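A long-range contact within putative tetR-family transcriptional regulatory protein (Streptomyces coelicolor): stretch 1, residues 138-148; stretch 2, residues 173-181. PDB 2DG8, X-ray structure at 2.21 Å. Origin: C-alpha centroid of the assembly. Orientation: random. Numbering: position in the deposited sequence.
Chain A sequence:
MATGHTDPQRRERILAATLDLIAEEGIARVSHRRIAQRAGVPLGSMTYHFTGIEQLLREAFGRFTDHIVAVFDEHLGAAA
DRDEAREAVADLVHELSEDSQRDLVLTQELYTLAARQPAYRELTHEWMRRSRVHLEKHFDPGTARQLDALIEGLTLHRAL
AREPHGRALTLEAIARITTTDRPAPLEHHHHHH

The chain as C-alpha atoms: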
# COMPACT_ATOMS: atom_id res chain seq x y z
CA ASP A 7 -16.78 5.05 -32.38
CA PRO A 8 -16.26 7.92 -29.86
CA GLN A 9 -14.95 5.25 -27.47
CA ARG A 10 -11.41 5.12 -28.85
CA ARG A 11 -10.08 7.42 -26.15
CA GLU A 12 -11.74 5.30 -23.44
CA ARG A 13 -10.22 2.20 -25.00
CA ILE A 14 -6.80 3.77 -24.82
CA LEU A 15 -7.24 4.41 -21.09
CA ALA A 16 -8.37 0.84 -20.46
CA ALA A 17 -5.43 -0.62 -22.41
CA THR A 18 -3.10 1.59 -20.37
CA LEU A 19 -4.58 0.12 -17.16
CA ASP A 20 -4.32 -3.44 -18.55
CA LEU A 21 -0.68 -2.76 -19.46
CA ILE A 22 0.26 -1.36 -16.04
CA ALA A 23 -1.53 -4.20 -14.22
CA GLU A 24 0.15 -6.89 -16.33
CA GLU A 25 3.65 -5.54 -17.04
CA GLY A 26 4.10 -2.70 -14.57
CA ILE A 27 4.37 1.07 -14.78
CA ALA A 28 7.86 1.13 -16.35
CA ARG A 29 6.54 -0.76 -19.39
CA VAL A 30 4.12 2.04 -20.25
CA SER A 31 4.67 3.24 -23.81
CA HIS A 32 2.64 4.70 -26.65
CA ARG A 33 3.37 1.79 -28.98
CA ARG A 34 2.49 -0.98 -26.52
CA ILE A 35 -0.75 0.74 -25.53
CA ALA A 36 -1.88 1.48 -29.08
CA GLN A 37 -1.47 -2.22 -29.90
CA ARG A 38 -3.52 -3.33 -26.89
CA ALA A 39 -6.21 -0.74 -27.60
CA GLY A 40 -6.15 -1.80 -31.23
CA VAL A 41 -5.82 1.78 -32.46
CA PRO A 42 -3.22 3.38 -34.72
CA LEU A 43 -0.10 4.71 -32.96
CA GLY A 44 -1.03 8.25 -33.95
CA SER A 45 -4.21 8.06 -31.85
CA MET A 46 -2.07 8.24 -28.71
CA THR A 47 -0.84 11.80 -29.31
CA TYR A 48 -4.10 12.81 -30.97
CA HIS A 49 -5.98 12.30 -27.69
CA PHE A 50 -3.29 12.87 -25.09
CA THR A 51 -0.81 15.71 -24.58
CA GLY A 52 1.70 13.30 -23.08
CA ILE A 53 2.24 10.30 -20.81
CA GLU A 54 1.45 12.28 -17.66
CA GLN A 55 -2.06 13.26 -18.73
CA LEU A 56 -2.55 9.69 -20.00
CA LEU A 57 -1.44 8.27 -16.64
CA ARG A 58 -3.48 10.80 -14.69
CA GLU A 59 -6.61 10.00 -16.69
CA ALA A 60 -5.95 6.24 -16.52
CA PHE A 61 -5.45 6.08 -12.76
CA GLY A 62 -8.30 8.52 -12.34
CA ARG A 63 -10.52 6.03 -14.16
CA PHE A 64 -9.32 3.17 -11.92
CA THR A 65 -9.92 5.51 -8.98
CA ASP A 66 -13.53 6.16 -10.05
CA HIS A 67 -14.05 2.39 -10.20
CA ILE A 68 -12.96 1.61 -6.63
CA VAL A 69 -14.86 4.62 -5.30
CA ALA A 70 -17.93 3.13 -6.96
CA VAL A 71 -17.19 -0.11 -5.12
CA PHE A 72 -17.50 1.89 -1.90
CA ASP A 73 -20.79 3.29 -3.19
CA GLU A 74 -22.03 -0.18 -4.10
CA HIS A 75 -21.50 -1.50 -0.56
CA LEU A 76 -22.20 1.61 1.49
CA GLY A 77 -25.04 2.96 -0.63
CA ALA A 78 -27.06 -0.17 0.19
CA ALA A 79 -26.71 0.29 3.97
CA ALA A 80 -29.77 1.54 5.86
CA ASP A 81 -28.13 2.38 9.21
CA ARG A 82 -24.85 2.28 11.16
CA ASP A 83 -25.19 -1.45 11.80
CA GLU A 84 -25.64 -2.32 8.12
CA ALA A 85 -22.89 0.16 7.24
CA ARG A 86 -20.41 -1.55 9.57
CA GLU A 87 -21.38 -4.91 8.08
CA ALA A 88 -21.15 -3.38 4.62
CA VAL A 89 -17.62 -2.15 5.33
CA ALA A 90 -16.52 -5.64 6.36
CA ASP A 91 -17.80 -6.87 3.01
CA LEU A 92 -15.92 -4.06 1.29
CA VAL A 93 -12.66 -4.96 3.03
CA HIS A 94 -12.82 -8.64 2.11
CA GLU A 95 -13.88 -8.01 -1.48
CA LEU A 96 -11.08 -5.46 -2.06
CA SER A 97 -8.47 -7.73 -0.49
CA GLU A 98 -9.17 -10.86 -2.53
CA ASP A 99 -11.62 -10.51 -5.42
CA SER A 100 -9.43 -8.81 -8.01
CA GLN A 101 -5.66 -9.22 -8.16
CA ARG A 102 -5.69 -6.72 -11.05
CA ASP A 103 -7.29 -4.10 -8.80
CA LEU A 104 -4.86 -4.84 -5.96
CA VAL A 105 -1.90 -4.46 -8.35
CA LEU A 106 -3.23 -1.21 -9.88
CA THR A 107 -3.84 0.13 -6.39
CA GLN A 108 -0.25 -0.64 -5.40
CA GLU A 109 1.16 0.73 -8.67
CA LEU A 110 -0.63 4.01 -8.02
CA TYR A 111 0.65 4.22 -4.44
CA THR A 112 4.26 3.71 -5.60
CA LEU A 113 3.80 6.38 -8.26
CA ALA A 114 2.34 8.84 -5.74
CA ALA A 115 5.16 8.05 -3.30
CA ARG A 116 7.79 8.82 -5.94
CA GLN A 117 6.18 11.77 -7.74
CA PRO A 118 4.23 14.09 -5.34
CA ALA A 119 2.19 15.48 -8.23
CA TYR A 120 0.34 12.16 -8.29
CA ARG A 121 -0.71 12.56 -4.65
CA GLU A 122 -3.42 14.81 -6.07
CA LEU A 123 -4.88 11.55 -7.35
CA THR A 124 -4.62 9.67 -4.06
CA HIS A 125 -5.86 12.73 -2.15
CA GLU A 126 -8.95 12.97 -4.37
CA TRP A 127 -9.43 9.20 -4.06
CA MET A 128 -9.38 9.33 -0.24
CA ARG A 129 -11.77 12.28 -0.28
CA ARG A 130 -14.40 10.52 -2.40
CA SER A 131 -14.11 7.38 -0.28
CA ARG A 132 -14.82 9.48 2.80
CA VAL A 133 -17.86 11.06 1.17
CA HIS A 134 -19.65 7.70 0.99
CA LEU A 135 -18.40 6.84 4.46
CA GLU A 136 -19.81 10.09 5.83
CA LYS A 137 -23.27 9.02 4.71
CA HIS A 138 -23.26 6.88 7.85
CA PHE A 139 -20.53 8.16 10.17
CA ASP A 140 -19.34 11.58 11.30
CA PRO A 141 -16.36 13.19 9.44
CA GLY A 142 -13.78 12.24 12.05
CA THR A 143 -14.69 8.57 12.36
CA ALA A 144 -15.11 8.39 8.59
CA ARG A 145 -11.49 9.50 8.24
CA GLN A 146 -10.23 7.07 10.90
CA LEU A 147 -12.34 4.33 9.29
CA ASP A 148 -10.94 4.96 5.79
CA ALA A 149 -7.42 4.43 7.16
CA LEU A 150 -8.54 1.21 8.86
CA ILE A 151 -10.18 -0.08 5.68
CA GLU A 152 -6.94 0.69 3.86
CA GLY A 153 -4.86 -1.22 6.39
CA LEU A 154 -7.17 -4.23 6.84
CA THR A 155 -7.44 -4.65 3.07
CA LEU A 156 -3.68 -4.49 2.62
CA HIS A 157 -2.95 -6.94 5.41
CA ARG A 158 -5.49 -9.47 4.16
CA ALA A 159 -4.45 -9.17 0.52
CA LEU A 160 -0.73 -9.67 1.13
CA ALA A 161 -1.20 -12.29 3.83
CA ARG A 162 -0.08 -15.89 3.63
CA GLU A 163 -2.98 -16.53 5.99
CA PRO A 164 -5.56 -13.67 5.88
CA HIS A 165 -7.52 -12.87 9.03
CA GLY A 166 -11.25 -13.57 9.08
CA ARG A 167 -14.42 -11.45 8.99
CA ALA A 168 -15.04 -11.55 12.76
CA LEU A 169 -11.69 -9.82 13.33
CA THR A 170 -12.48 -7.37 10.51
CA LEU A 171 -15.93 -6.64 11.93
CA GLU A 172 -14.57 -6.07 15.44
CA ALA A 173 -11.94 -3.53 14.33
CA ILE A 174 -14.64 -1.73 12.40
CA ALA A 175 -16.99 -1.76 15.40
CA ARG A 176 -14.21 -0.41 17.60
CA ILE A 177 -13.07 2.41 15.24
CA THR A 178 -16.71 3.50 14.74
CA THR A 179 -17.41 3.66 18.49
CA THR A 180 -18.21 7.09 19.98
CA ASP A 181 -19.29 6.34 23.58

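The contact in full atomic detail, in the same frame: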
# COMPACT_ATOMS: atom_id res chain seq x y z
N HIS A 138 -22.87 7.67 6.69
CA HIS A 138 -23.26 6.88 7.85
C HIS A 138 -22.53 7.24 9.13
O HIS A 138 -23.04 7.01 10.22
CB HIS A 138 -23.05 5.39 7.58
CG HIS A 138 -23.82 4.87 6.40
ND1 HIS A 138 -23.32 4.91 5.11
CD2 HIS A 138 -25.03 4.27 6.32
CE1 HIS A 138 -24.20 4.36 4.29
NE2 HIS A 138 -25.24 3.97 5.00
N PHE A 139 -21.32 7.79 9.00
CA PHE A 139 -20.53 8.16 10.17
C PHE A 139 -20.10 9.61 10.09
O PHE A 139 -20.05 10.19 9.01
CB PHE A 139 -19.28 7.27 10.26
CG PHE A 139 -19.58 5.79 10.23
CD1 PHE A 139 -19.97 5.13 11.39
CD2 PHE A 139 -19.49 5.08 9.04
CE1 PHE A 139 -20.29 3.77 11.36
CE2 PHE A 139 -19.80 3.72 9.00
CZ PHE A 139 -20.20 3.07 10.16
N ASP A 140 -19.78 10.20 11.25
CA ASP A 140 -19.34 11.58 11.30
C ASP A 140 -17.99 11.70 10.58
O ASP A 140 -17.30 10.70 10.39
CB ASP A 140 -19.22 12.05 12.76
CG ASP A 140 -18.12 11.33 13.52
OD1 ASP A 140 -16.93 11.65 13.32
OD2 ASP A 140 -18.45 10.44 14.34
N PRO A 141 -17.61 12.92 10.16
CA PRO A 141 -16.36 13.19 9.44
C PRO A 141 -15.10 12.58 10.07
O PRO A 141 -14.28 11.99 9.38
CB PRO A 141 -16.30 14.71 9.41
CG PRO A 141 -17.75 15.09 9.34
CD PRO A 141 -18.36 14.17 10.37
N GLY A 142 -14.95 12.76 11.38
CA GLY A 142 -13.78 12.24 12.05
C GLY A 142 -13.68 10.72 11.99
O GLY A 142 -12.64 10.18 11.59
N THR A 143 -14.74 10.02 12.38
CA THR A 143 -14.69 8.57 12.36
C THR A 143 -14.54 8.08 10.92
O THR A 143 -13.84 7.10 10.66
CB THR A 143 -15.95 7.95 13.00
OG1 THR A 143 -17.06 8.07 12.11
CG2 THR A 143 -16.28 8.65 14.29
N ALA A 144 -15.19 8.76 10.00
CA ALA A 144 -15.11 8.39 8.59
C ALA A 144 -13.66 8.42 8.12
O ALA A 144 -13.24 7.58 7.33
CB ALA A 144 -15.95 9.33 7.75
N ARG A 145 -12.89 9.39 8.62
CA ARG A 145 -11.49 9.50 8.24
C ARG A 145 -10.68 8.38 8.90
O ARG A 145 -9.84 7.74 8.25
CB ARG A 145 -10.92 10.86 8.66
CG ARG A 145 -9.48 11.07 8.21
CD ARG A 145 -9.00 12.49 8.49
NE ARG A 145 -9.56 13.48 7.57
CZ ARG A 145 -8.95 13.91 6.46
NH1 ARG A 145 -7.75 13.43 6.12
NH2 ARG A 145 -9.52 14.83 5.70
N GLN A 146 -10.93 8.14 10.18
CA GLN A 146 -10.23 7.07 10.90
C GLN A 146 -10.59 5.72 10.25
O GLN A 146 -9.73 4.85 10.08
CB GLN A 146 -10.63 7.06 12.38
CG GLN A 146 -10.40 8.39 13.09
CD GLN A 146 -10.95 8.40 14.52
OE1 GLN A 146 -11.37 9.45 15.02
NE2 GLN A 146 -10.93 7.25 15.18
N LEU A 147 -11.86 5.57 9.90
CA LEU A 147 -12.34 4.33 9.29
C LEU A 147 -11.71 4.07 7.92
O LEU A 147 -11.37 2.93 7.60
CB LEU A 147 -13.87 4.37 9.16
CG LEU A 147 -14.54 3.13 8.59
CD1 LEU A 147 -14.02 1.86 9.28
CD2 LEU A 147 -16.06 3.27 8.76
N ASP A 148 -11.54 5.12 7.12
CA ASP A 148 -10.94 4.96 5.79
C ASP A 148 -9.51 4.43 5.93
O ASP A 148 -9.07 3.62 5.12
CB ASP A 148 -10.90 6.29 5.03
CG ASP A 148 -10.71 6.10 3.52
OD1 ASP A 148 -10.11 6.99 2.87
OD2 ASP A 148 -11.16 5.06 2.99
N ALA A 173 -12.76 -4.74 14.49
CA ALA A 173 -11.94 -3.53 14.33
C ALA A 173 -12.85 -2.40 13.86
O ALA A 173 -12.76 -1.27 14.34
CB ALA A 173 -10.82 -3.77 13.32
N ILE A 174 -13.72 -2.72 12.92
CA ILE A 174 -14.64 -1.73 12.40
C ILE A 174 -15.55 -1.23 13.52
O ILE A 174 -15.71 -0.02 13.70
CB ILE A 174 -15.46 -2.33 11.24
CG1 ILE A 174 -14.53 -2.57 10.04
CG2 ILE A 174 -16.61 -1.40 10.87
CD1 ILE A 174 -15.07 -3.52 9.00
N ALA A 175 -16.11 -2.15 14.30
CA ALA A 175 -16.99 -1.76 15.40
C ALA A 175 -16.24 -0.85 16.36
O ALA A 175 -16.78 0.16 16.81
CB ALA A 175 -17.52 -3.00 16.14
N ARG A 176 -15.01 -1.21 16.68
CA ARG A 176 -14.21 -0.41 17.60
C ARG A 176 -13.89 1.00 17.07
O ARG A 176 -14.11 1.99 17.77
CB ARG A 176 -12.93 -1.19 17.98
CG ARG A 176 -13.19 -2.14 19.16
CD ARG A 176 -12.41 -3.46 19.18
NE ARG A 176 -11.01 -3.33 19.57
CZ ARG A 176 -10.32 -4.27 20.21
NH1 ARG A 176 -9.05 -4.07 20.52
NH2 ARG A 176 -10.90 -5.41 20.57
N ILE A 177 -13.41 1.11 15.83
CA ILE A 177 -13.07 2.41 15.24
C ILE A 177 -14.31 3.32 15.10
O ILE A 177 -14.21 4.53 15.21
CB ILE A 177 -12.41 2.25 13.84
CG1 ILE A 177 -11.46 3.41 13.56
CG2 ILE A 177 -13.47 2.23 12.75
CD1 ILE A 177 -10.19 3.39 14.36
N THR A 178 -15.48 2.72 14.89
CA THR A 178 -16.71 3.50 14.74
C THR A 178 -17.48 3.65 16.07
O THR A 178 -18.69 3.87 16.07
CB THR A 178 -17.64 2.88 13.68
OG1 THR A 178 -17.94 1.53 14.04
CG2 THR A 178 -16.96 2.88 12.30
N THR A 179 -16.78 3.51 17.18
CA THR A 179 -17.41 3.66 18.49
C THR A 179 -17.21 5.10 18.99
O THR A 179 -16.10 5.62 18.93
CB THR A 179 -16.81 2.70 19.54
OG1 THR A 179 -17.25 1.36 19.27
CG2 THR A 179 -17.24 3.10 20.94
N THR A 180 -18.28 5.73 19.46
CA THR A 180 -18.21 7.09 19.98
C THR A 180 -18.99 7.21 21.30
O THR A 180 -19.89 8.04 21.42
CB THR A 180 -18.77 8.11 18.97
OG1 THR A 180 -20.06 7.69 18.52
CG2 THR A 180 -17.84 8.25 17.77
N ASP A 181 -18.65 6.35 22.26
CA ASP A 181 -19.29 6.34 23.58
C ASP A 181 -18.24 6.12 24.66
O ASP A 181 -17.08 5.86 24.29
CB ASP A 181 -20.36 5.23 23.66
CG ASP A 181 -20.80 4.91 25.10
OD1 ASP A 181 -20.07 4.19 25.81
OD2 ASP A 181 -21.87 5.40 25.52

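The start of helix 141-148 packs against the end of helix 173-177. The two helices run roughly antiparallel, at 150°, with their axes 10.1 Å apart at closest approach. No hydrogen bond crosses between the stretches, so the contact rests on side-chain packing.

Phe-139 lies in the loop before the first helix. Thr-178 CG2 sits over one face of its ring, 3.6 Å from Phe-139 CE1, and makes a CH-pi contact. The hydroxyl of Thr-178 is engaged within its own stretch: Thr-178 OG1 donates to Ile-174 O at 2.7 Å, while the methyl faces the ring.

Asp-140 caps the helix. Its OD1 accepts from Thr-143 N at 2.9 Å, satisfying an amide that has no earlier helical carbonyl to bond.

Thr-143 points toward stretch 2. Its CG2 meets Thr-180 CG2 at 3.8 Å, a methyl-to-methyl contact near the exposed margin. Its OG1 bonds back to Asp-140 O at 3.2 Å.

One turn on, Gln-146 points toward stretch 2. Gln-146 CB lies 3.9 Å from Ile-177 CG1. Leu-147 then reaches in with both methyls. CD1 packs 3.5 Å from Ile-177 CG2, while CD2 lies 3.7 Å from Thr-178 CG2. The methyl of Thr-178 thus touches both Phe-139 and Leu-147.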